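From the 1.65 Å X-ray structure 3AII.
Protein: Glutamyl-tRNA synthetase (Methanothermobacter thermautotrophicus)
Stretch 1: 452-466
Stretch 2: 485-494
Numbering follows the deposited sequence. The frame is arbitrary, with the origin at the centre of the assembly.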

# COMPACT_ATOMS: atom_id res chain seq x y z
N ASP A 452 8.98 -13.22 -29.93
CA ASP A 452 8.24 -12.72 -31.08
C ASP A 452 9.20 -12.17 -32.13
O ASP A 452 8.87 -11.21 -32.83
CB ASP A 452 7.23 -11.65 -30.67
CG ASP A 452 6.15 -12.19 -29.76
OD1 ASP A 452 6.02 -13.43 -29.66
OD2 ASP A 452 5.42 -11.37 -29.15
N LEU A 453 10.38 -12.76 -32.20
CA LEU A 453 11.37 -12.37 -33.20
C LEU A 453 11.14 -13.20 -34.46
O LEU A 453 11.56 -14.35 -34.55
CB LEU A 453 12.78 -12.61 -32.67
CG LEU A 453 13.92 -12.25 -33.63
CD1 LEU A 453 13.89 -10.77 -33.96
CD2 LEU A 453 15.26 -12.65 -33.06
N GLY A 454 10.46 -12.61 -35.44
CA GLY A 454 10.18 -13.31 -36.67
C GLY A 454 11.12 -12.88 -37.79
O GLY A 454 11.97 -12.01 -37.59
N GLU A 455 10.95 -13.47 -38.96
CA GLU A 455 11.81 -13.16 -40.09
C GLU A 455 11.46 -11.80 -40.69
O GLU A 455 10.33 -11.32 -40.57
CB GLU A 455 11.70 -14.25 -41.15
CG GLU A 455 12.16 -15.62 -40.67
CD GLU A 455 12.02 -16.69 -41.73
OE1 GLU A 455 10.89 -16.91 -42.22
OE2 GLU A 455 13.05 -17.31 -42.09
N GLY A 456 12.45 -11.16 -41.31
CA GLY A 456 12.22 -9.90 -41.99
C GLY A 456 13.27 -8.86 -41.67
O GLY A 456 14.25 -9.16 -40.98
N PRO A 457 13.08 -7.64 -42.17
CA PRO A 457 14.07 -6.58 -42.00
C PRO A 457 13.99 -5.94 -40.61
O PRO A 457 12.90 -5.73 -40.09
CB PRO A 457 13.67 -5.56 -43.07
CG PRO A 457 12.18 -5.74 -43.19
CD PRO A 457 11.96 -7.22 -43.03
N LEU A 458 15.16 -5.67 -40.04
CA LEU A 458 15.26 -5.06 -38.72
C LEU A 458 16.27 -3.94 -38.78
O LEU A 458 17.24 -4.01 -39.53
CB LEU A 458 15.76 -6.08 -37.68
CG LEU A 458 14.93 -7.35 -37.48
CD1 LEU A 458 15.73 -8.40 -36.70
CD2 LEU A 458 13.62 -7.02 -36.79
N ARG A 459 16.06 -2.92 -37.97
CA ARG A 459 17.08 -1.92 -37.75
C ARG A 459 17.53 -2.03 -36.31
O ARG A 459 16.73 -1.80 -35.38
CB ARG A 459 16.56 -0.52 -38.02
CG ARG A 459 17.60 0.54 -37.67
CD ARG A 459 17.27 1.88 -38.26
NE ARG A 459 18.24 2.88 -37.81
CZ ARG A 459 19.45 3.07 -38.33
NH1 ARG A 459 19.88 2.33 -39.35
NH2 ARG A 459 20.24 4.01 -37.83
N LEU A 460 18.78 -2.42 -36.11
CA LEU A 460 19.34 -2.43 -34.77
C LEU A 460 19.50 -0.95 -34.41
O LEU A 460 20.21 -0.22 -35.11
CB LEU A 460 20.70 -3.13 -34.73
CG LEU A 460 20.96 -4.52 -35.33
CD1 LEU A 460 22.05 -5.23 -34.53
CD2 LEU A 460 19.72 -5.38 -35.42
N ILE A 461 18.84 -0.53 -33.34
CA ILE A 461 18.70 0.90 -33.04
C ILE A 461 20.02 1.66 -33.11
O ILE A 461 21.00 1.26 -32.49
CB ILE A 461 18.01 1.13 -31.69
CG1 ILE A 461 16.54 0.69 -31.78
CG2 ILE A 461 18.13 2.61 -31.25
CD1 ILE A 461 15.84 0.61 -30.44
N ASP A 462 20.04 2.75 -33.88
CA ASP A 462 21.23 3.59 -34.05
C ASP A 462 22.44 2.92 -34.71
O ASP A 462 23.52 3.51 -34.78
CB ASP A 462 21.64 4.20 -32.70
CG ASP A 462 20.70 5.31 -32.26
OD1 ASP A 462 19.95 5.83 -33.12
OD2 ASP A 462 20.70 5.68 -31.07
N ALA A 463 22.27 1.71 -35.25
CA ALA A 463 23.41 0.93 -35.70
C ALA A 463 23.37 0.56 -37.19
O ALA A 463 23.96 1.26 -38.02
CB ALA A 463 23.56 -0.33 -34.83
N VAL A 464 22.70 -0.53 -37.53
CA VAL A 464 22.71 -1.03 -38.91
C VAL A 464 21.37 -1.66 -39.23
O VAL A 464 20.59 -1.97 -38.34
CB VAL A 464 23.79 -2.11 -39.14
CG1 VAL A 464 25.19 -1.50 -39.03
CG2 VAL A 464 23.61 -3.27 -38.17
N ASN A 465 21.11 -1.87 -40.52
CA ASN A 465 19.89 -2.55 -40.94
C ASN A 465 20.25 -3.96 -41.39
O ASN A 465 21.25 -4.14 -42.08
CB ASN A 465 19.24 -1.78 -42.10
CG ASN A 465 19.12 -0.30 -41.81
OD1 ASN A 465 18.72 0.09 -40.72
ND2 ASN A 465 19.48 0.54 -42.79
N VAL A 466 19.47 -4.94 -40.97
CA VAL A 466 19.76 -6.32 -41.30
C VAL A 466 18.48 -7.02 -41.73
O VAL A 466 17.38 -6.48 -41.56
CB VAL A 466 20.32 -7.06 -40.09
CG1 VAL A 466 21.67 -6.44 -39.68
CG2 VAL A 466 19.31 -7.02 -38.93
N GLU A 485 13.18 2.46 -46.49
CA GLU A 485 12.91 1.81 -47.76
C GLU A 485 12.62 0.31 -47.54
O GLU A 485 11.76 -0.26 -48.20
CB GLU A 485 14.08 2.03 -48.73
CG GLU A 485 14.43 3.51 -48.96
CD GLU A 485 15.20 3.77 -50.25
OE1 GLU A 485 14.58 3.81 -51.33
OE2 GLU A 485 16.44 3.94 -50.19
N LEU A 486 13.33 -0.31 -46.60
CA LEU A 486 13.09 -1.71 -46.26
C LEU A 486 11.79 -1.95 -45.50
O LEU A 486 11.27 -3.07 -45.47
CB LEU A 486 14.23 -2.26 -45.40
CG LEU A 486 15.57 -2.60 -46.01
CD1 LEU A 486 16.50 -3.08 -44.91
CD2 LEU A 486 15.41 -3.68 -47.08
N GLY A 487 11.28 -0.92 -44.84
CA GLY A 487 10.22 -1.11 -43.87
C GLY A 487 10.76 -1.85 -42.66
O GLY A 487 10.05 -2.64 -42.03
N ALA A 488 12.02 -1.60 -42.32
CA ALA A 488 12.64 -2.28 -41.18
C ALA A 488 11.97 -1.93 -39.85
O ALA A 488 11.60 -0.79 -39.61
CB ALA A 488 14.13 -1.94 -41.11
N SER A 489 11.83 -2.94 -38.99
CA SER A 489 11.32 -2.72 -37.64
C SER A 489 12.48 -2.44 -36.69
O SER A 489 13.51 -3.11 -36.75
CB SER A 489 10.55 -3.95 -37.16
OG SER A 489 9.31 -4.07 -37.85
N MET A 490 12.31 -1.46 -35.80
CA MET A 490 13.38 -1.15 -34.84
C MET A 490 13.49 -2.26 -33.81
O MET A 490 12.48 -2.84 -33.38
CB MET A 490 13.10 0.17 -34.10
CG MET A 490 12.99 1.39 -35.00
SD MET A 490 14.56 1.86 -35.75
CE MET A 490 15.52 2.37 -34.34
N ILE A 491 14.72 -2.56 -33.39
CA ILE A 491 14.93 -3.56 -32.37
C ILE A 491 16.12 -3.17 -31.51
O ILE A 491 17.13 -2.67 -32.01
CB ILE A 491 15.11 -5.00 -32.96
CG1 ILE A 491 14.96 -6.06 -31.86
CG2 ILE A 491 16.44 -5.14 -33.67
CD1 ILE A 491 14.82 -7.49 -32.40
N HIS A 492 15.99 -3.37 -30.20
CA HIS A 492 17.14 -3.13 -29.32
C HIS A 492 18.06 -4.34 -29.40
O HIS A 492 17.67 -5.39 -29.92
CB HIS A 492 16.72 -2.77 -27.88
CG HIS A 492 15.86 -3.80 -27.21
ND1 HIS A 492 14.57 -4.05 -27.60
CD2 HIS A 492 16.10 -4.59 -26.14
CE1 HIS A 492 14.04 -4.98 -26.81
NE2 HIS A 492 14.96 -5.32 -25.92
N TRP A 493 19.28 -4.18 -28.90
CA TRP A 493 20.34 -5.15 -29.16
C TRP A 493 21.51 -4.92 -28.21
O TRP A 493 21.67 -3.82 -27.65
CB TRP A 493 20.81 -5.05 -30.63
CG TRP A 493 21.38 -3.70 -30.95
CD1 TRP A 493 20.68 -2.54 -31.19
CD2 TRP A 493 22.76 -3.35 -31.00
NE1 TRP A 493 21.57 -1.50 -31.42
CE2 TRP A 493 22.85 -1.98 -31.30
CE3 TRP A 493 23.95 -4.08 -30.84
CZ2 TRP A 493 24.08 -1.31 -31.43
CZ3 TRP A 493 25.16 -3.42 -30.98
CH2 TRP A 493 25.21 -2.05 -31.27
N VAL A 494 22.31 -5.95 -28.01
CA VAL A 494 23.48 -5.87 -27.14
C VAL A 494 24.70 -6.49 -27.84
O VAL A 494 24.64 -7.62 -28.31
CB VAL A 494 23.23 -6.63 -25.82
CG1 VAL A 494 24.44 -6.49 -24.90
CG2 VAL A 494 21.96 -6.11 -25.12

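The parallel ladder between these stretches does not stop when its backbone bonds run out: a tryptophan side chain supplies the next rung. Trp-493 NE1 donates to Ile-461 O at 3.0 Å, nearly straight at 167°, so an indole takes the place where a backbone amide might have continued the pattern. The carbonyl lies at the ring's edge, near its plane, as an N-H donor requires. That orientation leaves a face free for Leu-460, whose CB sits 3.8 Å from the centroid of the five-membered ring of Trp-493, a CH-pi contact close to the ring normal. Ala-463 CB adds a small methyl 3.6 Å from Trp-493 CZ2. One side chain thus satisfies a polar backbone atom and packs its hydrocarbon surface against the last residue of the strand, Leu-460, and against Ala-463 in the turn beyond it.

Before that point the register is regular. Strand 456-460 runs parallel to strand 489-491, with Leu-458, Arg-459 and Leu-460 bridged to Ser-489, Met-490 and Ile-491. In parallel pairing a residue of one strand bonds to the residues flanking its partner, and Arg-459 does so around Met-490: its N donates to Ser-489 O at 2.8 Å, and its O accepts from Ile-491 N at 2.9 Å. Ser-489 N to Pro-457 O (3.2 Å) and Ile-461 N to Ile-491 O (3.0 Å) extend the series. Proline has no amide hydrogen to give, but its carbonyl remains a full acceptor.

The two faces differ in character. One bears Leu-458, Leu-460, Ser-489 and Ile-491; Ser-489 is exposed, and the aliphatic side chains pack together: Ile-491 CG2 lies 3.7 Å from Leu-460 CD2 and 4.2 Å from Leu-458 CB, while Ile-491 CD1 reaches Leu-453 CD1 at 3.7 Å. The other carries Arg-459 and Met-490. Here the long arginine chain offers its methylenes, with CD 3.7 Å from Met-490 SD, and its charged end is held within its own stretch by a hydrogen bond from Arg-459 NH1 to Asn-465 OD1 (2.9 Å). Met-490, m at all three chi angles, folds its end nearer the first stretch, bringing CE within a tight 3.2 Å of Ile-461 CG1.

At the entrance to the second strand, a helix ends at Leu-486 and Gly-487 turns the chain with positive phi, a conformation that favours glycine. Pro-457 packs against this junction, its CB 4.1 Å from both Leu-486 CB and Ala-488 CB, a small, partly exposed apolar contact beside the first rung.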